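Local coordinates for rieske iron-sulfur protein soxF (Sulfolobus acidocaldarius, PDB 1JM1) that probably carries electrons in the archaeal respiratory chain through the [2Fe-2S] cluster of its Rieske domain, at residues P61-G66 with P145-I150. Numbering follows the deposited sequence.
Sequences PNPYYG and PRPLPI
Y64 and R146 meet from differently set first torsions: Y64 CG stands anti to its carbonyl carbon, beside the backbone N (chi1 -70°). R146 CG lies between backbone N and carbonyl carbon (chi1 62°), and the chain runs extended from there to NE. The two side chains cross at about a right angle, with ring and guanidinium planes 71° apart, and the phenol oxygen becomes the meeting point. Y64 OH donates to P147 O at 2.6 Å, in the carbonyl plane and on a lone pair. The same Y64 OH accepts from R146 NH1 at 3.0 Å, giving one bond and taking one. Next to these bonds the packing is apolar: P147 CD lies against Y64 CZ. P63 CG meets P147 CG at 3.6 Å as the two prolines slide past each other in opposite directions. Where the tyrosine leaves the chain, an Asx turn bonds Y64 N to N62 OD1 at 3.0 Å, within the type I turn N62 to Y65. A phenylalanine in place of Y64 would probably leave P147 O without this donor and R146 NH1 without one of its acceptors, weakening the tie between the two loops. R146 NH1 also bonds P170 O, and the arginine side chain lies about 11 Å from the iron-sulfur cluster. The contact thus joins the loop after strand 59-61 to the proline-rich loop of the Rieske domain between strands 138-141 and 151-155, with P63 and P147 both resting on V138 of strand 138-141 and I150 on F90 of strand 87-91.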
loop_
_atom_site.group_PDB
_atom_site.type_symbol
_atom_site.label_atom_id
_atom_site.label_comp_id
_atom_site.label_asym_id
_atom_site.label_seq_id
_atom_site.Cartn_x
_atom_site.Cartn_y
_atom_site.Cartn_z
ATOM N N PRO A 61 1.561 1.832 -12.759
ATOM C CA PRO A 61 2.272 0.669 -13.285
ATOM C C PRO A 61 2.587 -0.325 -12.200
ATOM O O PRO A 61 2.730 0.022 -11.037
ATOM C CB PRO A 61 3.579 1.288 -13.857
ATOM C CG PRO A 61 3.394 2.775 -13.880
ATOM C CD PRO A 61 2.375 3.048 -12.775
ATOM N N ASN A 62 2.781 -1.603 -12.618
ATOM C CA ASN A 62 3.382 -2.575 -11.763
ATOM C C ASN A 62 4.862 -2.641 -12.070
ATOM O O ASN A 62 5.259 -3.300 -13.056
ATOM C CB ASN A 62 2.788 -3.982 -11.927
ATOM C CG ASN A 62 3.540 -4.980 -11.100
ATOM O OD1 ASN A 62 4.259 -4.596 -10.146
ATOM N ND2 ASN A 62 3.420 -6.247 -11.398
ATOM N N PRO A 63 5.746 -2.018 -11.275
ATOM C CA PRO A 63 7.183 -2.024 -11.617
ATOM C C PRO A 63 7.835 -3.382 -11.494
ATOM O O PRO A 63 8.962 -3.559 -11.966
ATOM C CB PRO A 63 7.780 -1.026 -10.611
ATOM C CG PRO A 63 6.880 -1.107 -9.463
ATOM C CD PRO A 63 5.469 -1.288 -10.012
ATOM N N TYR A 64 7.170 -4.344 -10.860
ATOM C CA TYR A 64 7.687 -5.698 -10.679
ATOM C C TYR A 64 7.245 -6.661 -11.798
ATOM O O TYR A 64 7.553 -7.848 -11.683
ATOM C CB TYR A 64 7.313 -6.222 -9.317
ATOM C CG TYR A 64 8.005 -5.593 -8.162
ATOM C CD1 TYR A 64 7.398 -4.622 -7.368
ATOM C CD2 TYR A 64 9.269 -6.007 -7.789
ATOM C CE1 TYR A 64 8.057 -4.089 -6.270
ATOM C CE2 TYR A 64 9.907 -5.523 -6.669
ATOM C CZ TYR A 64 9.296 -4.552 -5.898
ATOM O OH TYR A 64 9.953 -4.137 -4.773
ATOM N N TYR A 65 6.621 -6.167 -12.867
ATOM C CA TYR A 65 6.239 -7.084 -13.968
ATOM C C TYR A 65 7.445 -7.892 -14.407
ATOM O O TYR A 65 8.529 -7.349 -14.657
ATOM C CB TYR A 65 5.710 -6.235 -15.120
ATOM C CG TYR A 65 5.405 -7.080 -16.351
ATOM C CD1 TYR A 65 4.243 -7.748 -16.477
ATOM C CD2 TYR A 65 6.307 -7.266 -17.375
ATOM C CE1 TYR A 65 3.940 -8.522 -17.597
ATOM C CE2 TYR A 65 6.007 -8.007 -18.506
ATOM C CZ TYR A 65 4.802 -8.613 -18.592
ATOM O OH TYR A 65 4.535 -9.361 -19.751
ATOM N N GLY A 66 7.250 -9.199 -14.512
ATOM C CA GLY A 66 8.275 -10.110 -14.950
ATOM C C GLY A 66 9.355 -10.423 -13.941
ATOM O O GLY A 66 10.268 -11.189 -14.217
ATOM N N PRO A 145 16.192 -0.216 -2.339
ATOM C CA PRO A 145 16.707 -0.830 -3.574
ATOM C C PRO A 145 15.657 -1.305 -4.537
ATOM O O PRO A 145 16.017 -1.813 -5.610
ATOM C CB PRO A 145 17.525 -2.023 -3.012
ATOM C CG PRO A 145 16.706 -2.444 -1.821
ATOM C CD PRO A 145 16.316 -1.140 -1.185
ATOM N N ARG A 146 14.382 -1.159 -4.223
ATOM C CA ARG A 146 13.303 -1.654 -5.055
ATOM C C ARG A 146 12.030 -0.925 -4.661
ATOM O O ARG A 146 11.965 -0.308 -3.586
ATOM C CB ARG A 146 13.145 -3.157 -4.899
ATOM C CG ARG A 146 12.784 -3.609 -3.488
ATOM C CD ARG A 146 12.862 -5.102 -3.373
ATOM N NE ARG A 146 12.491 -5.645 -2.045
ATOM C CZ ARG A 146 11.325 -6.093 -1.710
ATOM N NH1 ARG A 146 10.277 -6.014 -2.502
ATOM N NH2 ARG A 146 11.171 -6.641 -0.488
ATOM N N PRO A 147 11.003 -0.992 -5.501
ATOM C CA PRO A 147 9.757 -0.247 -5.239
ATOM C C PRO A 147 9.010 -0.769 -4.014
ATOM O O PRO A 147 9.061 -1.948 -3.630
ATOM C CB PRO A 147 8.941 -0.452 -6.509
ATOM C CG PRO A 147 9.969 -0.712 -7.581
ATOM C CD PRO A 147 10.992 -1.570 -6.870
ATOM N N LEU A 148 8.201 0.115 -3.436
ATOM C CA LEU A 148 7.324 -0.258 -2.346
ATOM C C LEU A 148 6.266 -1.247 -2.833
ATOM O O LEU A 148 5.565 -0.942 -3.803
ATOM C CB LEU A 148 6.645 0.991 -1.774
ATOM C CG LEU A 148 5.830 0.757 -0.506
ATOM C CD1 LEU A 148 6.731 0.342 0.653
ATOM C CD2 LEU A 148 5.094 2.049 -0.137
ATOM N N PRO A 149 6.113 -2.417 -2.199
ATOM C CA PRO A 149 5.104 -3.353 -2.688
ATOM C C PRO A 149 3.691 -2.792 -2.654
ATOM O O PRO A 149 3.290 -2.085 -1.714
ATOM C CB PRO A 149 5.277 -4.559 -1.758
ATOM C CG PRO A 149 6.741 -4.497 -1.393
ATOM C CD PRO A 149 7.001 -3.000 -1.204
ATOM N N ILE A 150 2.946 -3.149 -3.686
ATOM C CA ILE A 150 1.536 -2.847 -3.856
ATOM C C ILE A 150 0.704 -4.031 -3.385
ATOM O O ILE A 150 1.008 -5.180 -3.698
ATOM C CB ILE A 150 1.213 -2.507 -5.336
ATOM C CG1 ILE A 150 1.952 -1.238 -5.730
ATOM C CG2 ILE A 150 -0.279 -2.402 -5.583
ATOM C CD1 ILE A 150 1.956 -0.969 -7.241
#